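Local coordinates for protein endo-1,4-beta-xylanase (Pseudoalteromonas haloplanktis, PDB 1H12) that hydrolyses beta-1,4 linkages in xylan as a cold-adapted family 8 glycoside hydrolase, at residues Q119-W124 / K180-E185; I205-D210 / H294-Q299; N214-Q219 / N223-V228. One frame throughout, in Å; residues are numbered along the deposited sequence.

Interaction 1. Residues Q119-W124 / K180-E185; sequences QGVYAW and KNKLME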
loop_
_atom_site.group_PDB
_atom_site.type_symbol
_atom_site.label_atom_id
_atom_site.label_comp_id
_atom_site.label_asym_id
_atom_site.label_seq_id
_atom_site.Cartn_x
_atom_site.Cartn_y
_atom_site.Cartn_z
ATOM N N GLN A 119 -17.195 -10.367 -10.754
ATOM C CA GLN A 119 -17.368 -11.575 -9.938
ATOM C C GLN A 119 -16.200 -11.821 -9.031
ATOM O O GLN A 119 -15.077 -12.014 -9.494
ATOM C CB GLN A 119 -17.598 -12.785 -10.843
ATOM C CG GLN A 119 -18.947 -12.705 -11.565
ATOM C CD GLN A 119 -19.173 -13.800 -12.574
ATOM O OE1 GLN A 119 -18.269 -14.552 -12.873
ATOM N NE2 GLN A 119 -20.395 -13.870 -13.117
ATOM N N GLY A 120 -16.462 -11.832 -7.729
ATOM C CA GLY A 120 -15.440 -12.086 -6.749
ATOM C C GLY A 120 -14.442 -10.996 -6.486
ATOM O O GLY A 120 -13.559 -11.188 -5.663
ATOM N N VAL A 121 -14.539 -9.855 -7.177
ATOM C CA VAL A 121 -13.685 -8.714 -6.840
ATOM C C VAL A 121 -14.325 -7.937 -5.687
ATOM O O VAL A 121 -15.501 -8.141 -5.384
ATOM C CB VAL A 121 -13.355 -7.805 -8.046
ATOM C CG1 VAL A 121 -12.929 -8.665 -9.254
ATOM C CG2 VAL A 121 -14.465 -6.866 -8.425
ATOM N N TYR A 122 -13.558 -7.061 -5.080
ATOM C CA TYR A 122 -13.976 -6.385 -3.859
ATOM C C TYR A 122 -14.323 -4.939 -4.143
ATOM O O TYR A 122 -13.488 -4.143 -4.607
ATOM C CB TYR A 122 -12.856 -6.553 -2.789
ATOM C CG TYR A 122 -12.836 -7.956 -2.211
ATOM C CD1 TYR A 122 -12.540 -9.046 -2.974
ATOM C CD2 TYR A 122 -13.236 -8.166 -0.901
ATOM C CE1 TYR A 122 -12.667 -10.333 -2.462
ATOM C CE2 TYR A 122 -13.332 -9.418 -0.367
ATOM C CZ TYR A 122 -13.086 -10.529 -1.154
ATOM O OH TYR A 122 -13.287 -11.773 -0.631
ATOM N N ALA A 123 -15.571 -4.604 -3.884
ATOM C CA ALA A 123 -16.113 -3.259 -4.133
ATOM C C ALA A 123 -15.323 -2.221 -3.350
ATOM O O ALA A 123 -15.215 -2.304 -2.132
ATOM C CB ALA A 123 -17.554 -3.256 -3.672
ATOM N N TRP A 124 -14.800 -1.229 -4.058
ATOM C CA TRP A 124 -13.831 -0.335 -3.447
ATOM C C TRP A 124 -14.412 0.627 -2.446
ATOM O O TRP A 124 -13.692 1.099 -1.582
ATOM C CB TRP A 124 -12.977 0.387 -4.473
ATOM C CG TRP A 124 -13.571 1.633 -5.047
ATOM C CD1 TRP A 124 -14.407 1.753 -6.109
ATOM C CD2 TRP A 124 -13.316 2.980 -4.592
ATOM N NE1 TRP A 124 -14.654 3.081 -6.356
ATOM C CE2 TRP A 124 -13.982 3.845 -5.436
ATOM C CE3 TRP A 124 -12.556 3.518 -3.566
ATOM C CZ2 TRP A 124 -13.899 5.238 -5.308
ATOM C CZ3 TRP A 124 -12.477 4.854 -3.409
ATOM C CH2 TRP A 124 -13.138 5.722 -4.294
ATOM N N LYS A 180 -5.595 -12.844 -10.814
ATOM C CA LYS A 180 -5.183 -13.328 -12.103
ATOM C C LYS A 180 -6.289 -13.254 -13.148
ATOM O O LYS A 180 -6.040 -12.846 -14.288
ATOM C CB LYS A 180 -4.668 -14.771 -11.939
ATOM C CG LYS A 180 -4.222 -15.416 -13.224
ATOM C CD LYS A 180 -3.562 -16.792 -12.897
ATOM C CE LYS A 180 -3.047 -17.498 -14.059
ATOM N NZ LYS A 180 -2.666 -18.838 -13.385
ATOM N N ASN A 181 -7.491 -13.659 -12.774
ATOM C CA ASN A 181 -8.570 -13.784 -13.736
ATOM C C ASN A 181 -9.329 -12.507 -14.009
ATOM O O ASN A 181 -9.960 -12.408 -15.080
ATOM C CB ASN A 181 -9.568 -14.828 -13.245
ATOM C CG ASN A 181 -9.024 -16.200 -13.247
ATOM O OD1 ASN A 181 -8.177 -16.535 -14.010
ATOM N ND2 ASN A 181 -9.608 -17.047 -12.359
ATOM N N LYS A 182 -9.332 -11.573 -13.084
ATOM C CA LYS A 182 -10.118 -10.373 -13.189
ATOM C C LYS A 182 -9.343 -9.079 -13.202
ATOM O O LYS A 182 -9.870 -8.060 -13.664
ATOM C CB LYS A 182 -11.125 -10.291 -11.999
ATOM C CG LYS A 182 -12.005 -11.505 -11.831
ATOM C CD LYS A 182 -12.971 -11.816 -12.962
ATOM C CE LYS A 182 -13.805 -13.033 -12.677
ATOM N NZ LYS A 182 -14.701 -13.354 -13.815
ATOM N N LEU A 183 -8.130 -9.069 -12.643
ATOM C CA LEU A 183 -7.438 -7.823 -12.323
ATOM C C LEU A 183 -6.076 -7.687 -12.973
ATOM O O LEU A 183 -5.306 -6.824 -12.575
ATOM C CB LEU A 183 -7.335 -7.600 -10.811
ATOM C CG LEU A 183 -8.654 -7.738 -10.017
ATOM C CD1 LEU A 183 -8.381 -7.559 -8.559
ATOM C CD2 LEU A 183 -9.672 -6.748 -10.514
ATOM N N MET A 184 -5.787 -8.489 -13.991
ATOM C CA MET A 184 -4.508 -8.498 -14.679
ATOM C C MET A 184 -4.707 -8.302 -16.182
ATOM O O MET A 184 -5.675 -8.794 -16.778
ATOM C CB MET A 184 -3.730 -9.802 -14.448
ATOM C CG MET A 184 -3.173 -9.957 -13.066
ATOM S SD MET A 184 -1.637 -8.925 -13.004
ATOM C CE MET A 184 -1.072 -9.185 -11.361
ATOM N N GLU A 185 -3.782 -7.621 -16.807
ATOM C CA GLU A 185 -3.665 -7.600 -18.279
ATOM C C GLU A 185 -2.220 -7.903 -18.606
ATOM O O GLU A 185 -1.312 -7.182 -18.242
ATOM C CB GLU A 185 -4.044 -6.281 -18.902
ATOM C CG GLU A 185 -4.057 -6.394 -20.431
ATOM C CD GLU A 185 -4.348 -5.148 -21.175
ATOM O OE1 GLU A 185 -4.560 -4.082 -20.651
ATOM O OE2 GLU A 185 -4.370 -5.227 -22.434
#
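Gln119 and Val121 pack against Lys182 and Leu183 in a loop-to-helix contact: the chain just before strand 123-128 lies over the C-terminal end of helix 168-182, held by van der Waals touch and with no hydrogen bond between the two segments. Val121 supplies the apolar part. Its CG1 sits 3.7 Å from Lys182 CB, the two side chains crossing at about a right angle, and 4.0 Å from Leu183 CD2, just where the backbone leaves the helix. Lys182 then bends at chi2 (-64°) and runs out straight, which carries its methylenes past the Gln119 carbonyl; Lys182 CE comes 3.6 Å from Gln119 O. The ammonium hydrogen-bonds to the carbonyl O of Ala116. Gln119 OE1, 3.9 Å from Lys182 NZ, is too far for such a bond, and Gln119 NE2 is itself bonded to His113 O. Without this long chain, as with a serine here, the Ala116 carbonyl is likely to lose its donor and Val121 CG1 the flank that covers it. Behind the contact, Glu146 of helix 143-160 touches both Val121 and Leu183. The contact thus joins the loop before strand 123-128 to the end of helix 168-182 in the (alpha/alpha)6 barrel of family 8.

Interaction 2. Residues I205-D210 / H294-Q299; sequences IPAFYD and HLMGAQ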
loop_
_atom_site.group_PDB
_atom_site.type_symbol
_atom_site.label_atom_id
_atom_site.label_comp_id
_atom_site.label_asym_id
_atom_site.label_seq_id
_atom_site.Cartn_x
_atom_site.Cartn_y
_atom_site.Cartn_z
ATOM N N ILE A 205 3.947 -3.956 -6.406
ATOM C CA ILE A 205 4.739 -4.326 -5.230
ATOM C C ILE A 205 5.446 -5.602 -5.610
ATOM O O ILE A 205 4.961 -6.710 -5.327
ATOM C CB ILE A 205 3.898 -4.443 -3.976
ATOM C CG1 ILE A 205 2.977 -3.222 -3.840
ATOM C CG2 ILE A 205 4.806 -4.617 -2.778
ATOM C CD1 ILE A 205 1.980 -3.327 -2.830
ATOM N N PRO A 206 6.603 -5.525 -6.276
ATOM C CA PRO A 206 7.145 -6.723 -6.916
ATOM C C PRO A 206 7.414 -7.874 -5.940
ATOM O O PRO A 206 7.120 -9.020 -6.247
ATOM C CB PRO A 206 8.398 -6.223 -7.628
ATOM C CG PRO A 206 8.061 -4.791 -7.951
ATOM C CD PRO A 206 7.284 -4.291 -6.740
ATOM N N ALA A 207 7.902 -7.561 -4.745
ATOM C CA ALA A 207 8.207 -8.583 -3.768
ATOM C C ALA A 207 6.979 -9.360 -3.376
ATOM O O ALA A 207 7.093 -10.547 -3.021
ATOM C CB ALA A 207 8.871 -7.969 -2.551
ATOM N N PHE A 208 5.802 -8.730 -3.345
ATOM C CA PHE A 208 4.589 -9.498 -3.045
ATOM C C PHE A 208 4.415 -10.637 -4.054
ATOM O O PHE A 208 3.998 -11.722 -3.688
ATOM C CB PHE A 208 3.323 -8.625 -3.058
ATOM C CG PHE A 208 3.101 -7.756 -1.846
ATOM C CD1 PHE A 208 4.032 -7.617 -0.844
ATOM C CD2 PHE A 208 1.882 -7.091 -1.726
ATOM C CE1 PHE A 208 3.769 -6.793 0.246
ATOM C CE2 PHE A 208 1.642 -6.263 -0.672
ATOM C CZ PHE A 208 2.575 -6.100 0.322
ATOM N N TYR A 209 4.685 -10.365 -5.328
ATOM C CA TYR A 209 4.471 -11.378 -6.354
ATOM C C TYR A 209 5.457 -12.539 -6.166
ATOM O O TYR A 209 5.098 -13.704 -6.382
ATOM C CB TYR A 209 4.575 -10.780 -7.740
ATOM C CG TYR A 209 3.761 -9.512 -7.927
ATOM C CD1 TYR A 209 2.435 -9.412 -7.584
ATOM C CD2 TYR A 209 4.379 -8.395 -8.455
ATOM C CE1 TYR A 209 1.744 -8.239 -7.769
ATOM C CE2 TYR A 209 3.680 -7.205 -8.631
ATOM C CZ TYR A 209 2.382 -7.115 -8.296
ATOM O OH TYR A 209 1.768 -5.887 -8.468
ATOM N N ASP A 210 6.709 -12.240 -5.775
ATOM C CA ASP A 210 7.641 -13.310 -5.467
ATOM C C ASP A 210 7.190 -14.134 -4.285
ATOM O O ASP A 210 7.338 -15.357 -4.287
ATOM C CB ASP A 210 9.014 -12.692 -5.164
ATOM C CG ASP A 210 9.744 -12.213 -6.386
ATOM O OD1 ASP A 210 9.900 -13.060 -7.298
ATOM O OD2 ASP A 210 10.166 -11.062 -6.466
ATOM N N HIS A 294 14.304 -3.715 0.243
ATOM C CA HIS A 294 14.529 -4.367 1.532
ATOM C C HIS A 294 14.276 -5.854 1.428
ATOM O O HIS A 294 15.112 -6.691 1.827
ATOM C CB HIS A 294 13.617 -3.730 2.586
ATOM C CG HIS A 294 13.883 -4.214 3.961
ATOM N ND1 HIS A 294 12.945 -4.149 4.968
ATOM C CD2 HIS A 294 14.991 -4.751 4.528
ATOM C CE1 HIS A 294 13.482 -4.631 6.090
ATOM N NE2 HIS A 294 14.734 -5.012 5.852
ATOM N N LEU A 295 13.108 -6.238 0.909
ATOM C CA LEU A 295 12.696 -7.636 0.914
ATOM C C LEU A 295 13.391 -8.465 -0.148
ATOM O O LEU A 295 13.650 -9.645 0.125
ATOM C CB LEU A 295 11.165 -7.724 0.748
ATOM C CG LEU A 295 10.365 -7.657 2.021
ATOM C CD1 LEU A 295 10.480 -8.952 2.842
ATOM C CD2 LEU A 295 10.708 -6.442 2.885
ATOM N N MET A 296 13.623 -7.934 -1.340
ATOM C CA MET A 296 14.139 -8.694 -2.459
ATOM C C MET A 296 15.505 -8.228 -2.967
ATOM O O MET A 296 16.045 -8.913 -3.862
ATOM C CB MET A 296 13.151 -8.736 -3.583
ATOM C CG MET A 296 11.993 -9.615 -3.306
ATOM S SD MET A 296 12.177 -11.182 -2.905
ATOM C CE MET A 296 12.646 -11.527 -3.383
ATOM N N GLY A 297 16.061 -7.169 -2.398
ATOM C CA GLY A 297 17.405 -6.711 -2.724
ATOM C C GLY A 297 17.392 -5.418 -3.524
ATOM O O GLY A 297 16.537 -5.183 -4.371
ATOM N N ALA A 298 18.341 -4.536 -3.203
ATOM C CA ALA A 298 18.447 -3.252 -3.857
ATOM C C ALA A 298 19.297 -3.365 -5.104
ATOM O O ALA A 298 20.459 -3.815 -5.048
ATOM C CB ALA A 298 19.059 -2.249 -2.912
ATOM N N GLN A 299 18.760 -2.959 -6.226
ATOM C CA GLN A 299 19.452 -2.866 -7.487
ATOM C C GLN A 299 19.615 -1.385 -7.856
ATOM O O GLN A 299 19.099 -0.497 -7.197
ATOM C CB GLN A 299 18.678 -3.590 -8.561
ATOM C CG GLN A 299 18.346 -5.048 -8.309
#
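With CG anti to its carbonyl carbon (chi1 -73°), Met296 puts CG against Ala207 CB and near the Asp210 carboxylate. Asp210 has a similar first torsion, -75°, which sets its CG beside its own backbone N and keeps the carboxylate close to the methionine. Two helices of the (alpha/alpha)6 barrel of family 8 meet here, the first turn of helix 206-215 against the last turn of helix 283-296. The small Ala207 allows a close approach: its CA lies 6.1 Å from Met296 CA. Asp210 OD2 stands 3.9 Å from Met296 CG, a van der Waals contact; the same OD2 is salt-bridged to Arg233 of helix 219-243, so a third helix is tied in beside the methionine. The methyl end of Met296 is doubtful in the model and supports no further detail. Right after it, Gly297 ends the helix with positive phi, where a side chain would run into the carbonyl O of Met296. Phe399, from a loop near the C-terminus, packs on both Ala207 and Leu295. Across the contact itself the Ala207 methyl rests on two successive residues of the opposing helix end: Ala207 CB lies 4.0 Å from Leu295 CB and, nearer still, 3.6 Å from Met296 CG.

Interaction 3. Residues N214-Q219 / N223-V228; sequences NNVTNQ and NYWRQV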
loop_
_atom_site.group_PDB
_atom_site.type_symbol
_atom_site.label_atom_id
_atom_site.label_comp_id
_atom_site.label_asym_id
_atom_site.label_seq_id
_atom_site.Cartn_x
_atom_site.Cartn_y
_atom_site.Cartn_z
ATOM N N ASN A 214 6.035 -18.298 -4.168
ATOM C CA ASN A 214 6.537 -19.272 -3.222
ATOM C C ASN A 214 5.474 -19.892 -2.329
ATOM O O ASN A 214 5.772 -20.768 -1.528
ATOM C CB ASN A 214 7.629 -18.662 -2.372
ATOM C CG ASN A 214 8.895 -18.407 -3.139
ATOM O OD1 ASN A 214 9.094 -18.973 -4.254
ATOM N ND2 ASN A 214 9.744 -17.573 -2.592
ATOM N N ASN A 215 4.237 -19.416 -2.440
ATOM C CA ASN A 215 3.144 -19.848 -1.572
ATOM C C ASN A 215 1.980 -20.462 -2.298
ATOM O O ASN A 215 0.977 -20.776 -1.665
ATOM C CB ASN A 215 2.729 -18.703 -0.643
ATOM C CG ASN A 215 3.712 -18.514 0.470
ATOM O OD1 ASN A 215 3.551 -19.150 1.532
ATOM N ND2 ASN A 215 4.764 -17.713 0.277
ATOM N N VAL A 216 2.108 -20.674 -3.603
ATOM C CA VAL A 216 1.091 -21.426 -4.373
ATOM C C VAL A 216 1.614 -22.892 -4.466
ATOM O O VAL A 216 2.737 -23.126 -4.304
ATOM C CB VAL A 216 0.800 -20.781 -5.713
ATOM C CG1 VAL A 216 0.116 -19.449 -5.491
ATOM C CG2 VAL A 216 2.034 -20.659 -6.588
ATOM N N THR A 217 0.744 -23.789 -4.899
ATOM C CA THR A 217 1.164 -25.207 -4.911
ATOM C C THR A 217 0.992 -25.864 -6.225
ATOM O O THR A 217 0.831 -27.067 -6.212
ATOM C CB THR A 217 0.444 -26.136 -4.015
ATOM O OG1 THR A 217 -0.957 -25.951 -4.354
ATOM C CG2 THR A 217 0.705 -25.785 -2.479
ATOM N N ASN A 218 1.160 -25.161 -7.296
ATOM C CA ASN A 218 1.325 -25.774 -8.606
ATOM C C ASN A 218 2.381 -24.990 -9.391
ATOM O O ASN A 218 2.518 -23.780 -9.257
ATOM C CB ASN A 218 0.010 -25.909 -9.346
ATOM C CG ASN A 218 -0.608 -24.529 -9.826
ATOM O OD1 ASN A 218 -0.362 -24.078 -10.960
ATOM N ND2 ASN A 218 -1.413 -23.828 -8.949
ATOM N N GLN A 219 3.090 -25.727 -10.242
ATOM C CA GLN A 219 4.197 -25.160 -10.992
ATOM C C GLN A 219 3.754 -24.047 -11.921
ATOM O O GLN A 219 4.474 -23.013 -12.012
ATOM C CB GLN A 219 4.809 -26.287 -11.829
ATOM C CG GLN A 219 5.991 -25.821 -12.674
ATOM C CD GLN A 219 6.565 -26.920 -13.537
ATOM O OE1 GLN A 219 6.937 -27.983 -13.001
ATOM N NE2 GLN A 219 6.658 -26.677 -14.818
ATOM N N ASN A 223 5.332 -20.148 -11.600
ATOM C CA ASN A 223 5.945 -19.442 -12.712
ATOM C C ASN A 223 5.193 -18.168 -13.095
ATOM O O ASN A 223 5.815 -17.129 -13.363
ATOM C CB ASN A 223 6.124 -20.399 -13.901
ATOM C CG ASN A 223 7.263 -21.341 -13.709
ATOM O OD1 ASN A 223 7.100 -22.503 -13.177
ATOM N ND2 ASN A 223 8.377 -20.919 -14.103
ATOM N N TYR A 224 3.881 -18.234 -13.061
ATOM C CA TYR A 224 3.045 -17.061 -13.360
ATOM C C TYR A 224 3.426 -15.890 -12.461
ATOM O O TYR A 224 3.696 -14.780 -12.929
ATOM C CB TYR A 224 1.557 -17.406 -13.203
ATOM C CG TYR A 224 0.643 -16.227 -13.421
ATOM C CD1 TYR A 224 0.243 -15.891 -14.679
ATOM C CD2 TYR A 224 0.268 -15.404 -12.353
ATOM C CE1 TYR A 224 -0.598 -14.783 -14.902
ATOM C CE2 TYR A 224 -0.534 -14.308 -12.556
ATOM C CZ TYR A 224 -0.941 -13.967 -13.816
ATOM O OH TYR A 224 -1.718 -12.853 -13.985
ATOM N N TRP A 225 3.461 -16.128 -11.150
ATOM C CA TRP A 225 3.724 -15.033 -10.224
ATOM C C TRP A 225 5.170 -14.546 -10.291
ATOM O O TRP A 225 5.415 -13.361 -10.090
ATOM C CB TRP A 225 3.277 -15.390 -8.816
ATOM C CG TRP A 225 1.785 -15.415 -8.710
ATOM C CD1 TRP A 225 0.996 -16.507 -8.517
ATOM C CD2 TRP A 225 0.887 -14.286 -8.807
ATOM N NE1 TRP A 225 -0.317 -16.135 -8.504
ATOM C CE2 TRP A 225 -0.406 -14.766 -8.663
ATOM C CE3 TRP A 225 1.065 -12.932 -8.964
ATOM C CZ2 TRP A 225 -1.510 -13.945 -8.736
ATOM C CZ3 TRP A 225 -0.023 -12.090 -9.017
ATOM C CH2 TRP A 225 -1.309 -12.610 -8.921
ATOM N N ARG A 226 6.133 -15.439 -10.566
ATOM C CA ARG A 226 7.493 -14.980 -10.760
ATOM C C ARG A 226 7.582 -14.058 -11.975
ATOM O O ARG A 226 8.309 -13.070 -11.958
ATOM C CB ARG A 226 8.399 -16.194 -11.000
ATOM N N GLN A 227 6.842 -14.375 -13.043
ATOM C CA GLN A 227 6.828 -13.558 -14.228
ATOM C C GLN A 227 6.155 -12.200 -13.926
ATOM O O GLN A 227 6.611 -11.161 -14.432
ATOM C CB GLN A 227 6.084 -14.269 -15.325
ATOM C CG GLN A 227 6.881 -15.471 -15.863
ATOM C CD GLN A 227 6.009 -16.538 -16.474
ATOM O OE1 GLN A 227 4.863 -16.294 -16.848
ATOM N NE2 GLN A 227 6.571 -17.743 -16.596
ATOM N N VAL A 228 5.085 -12.200 -13.136
ATOM C CA VAL A 228 4.462 -10.932 -12.724
ATOM C C VAL A 228 5.497 -10.093 -11.983
ATOM O O VAL A 228 5.589 -8.880 -12.186
ATOM C CB VAL A 228 3.208 -11.205 -11.858
ATOM C CG1 VAL A 228 2.648 -9.925 -11.299
ATOM C CG2 VAL A 228 2.113 -11.884 -12.686
#
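Val216 packs the short linker 216-218 on Trp225, while Gln219 and Asn223 meet within the opening turn of helix 219-243; together they make the tight connection from helix 206-215 to helix 219-243 within the (alpha/alpha)6 barrel. In sequence order, Asn215 closes helix 206-215. Val216 follows with an extended backbone, and its CB points at the next helix. Its CG1 approaches the indole obliquely, 4.3 Å from Trp225 CD1, and Leu176 of helix 168-182 packs on both residues. Asn218 is the N-cap: its side chain caps a backbone N in the first turn of helix 219-243, and its ND2 also bonds to Asp221 OD2. Gln219 opens the helix. Its carbonyl O accepts the backbone N of Asn223 at 3.0 Å, the ordinary i-to-i+4 bond of a helix. Because Gln219 CG is anti to the backbone N (chi1 180°) and the chain stays extended beyond it, the side chain lies alongside that of Asn223, pointing the same way, with the amide planes 65° apart. Both side chains are exposed. Deeper in, Trp225 meets Phe212 edge-to-face, while one face of its indole is covered by Tyr224, whose CD2 sits 3.7 Å above the plane of Trp225, over its centre.

In the fold
Interaction 1 closes before interaction 2 opens, and interaction 3 is nested inside the loop that interaction 2 closes. Interactions 2 and 3 have centres about 15 Å apart and share helix 206-215, one using its start and the other its end; they touch where Tyr209 packs on Trp225 and Val228. Interaction 1 lies about 18 Å from interaction 3, centre to centre, and joins it through Met184, which packs against Tyr224, Trp225 and Val228 of helix 219-243, and Lys180, which packs on Tyr224. Interactions 1 and 2, with centres about 23 Å apart, do not touch directly. Helix 219-243 thus links the set as part of the barrel framework, and none of the segments contains a residue lining the xylose pocket.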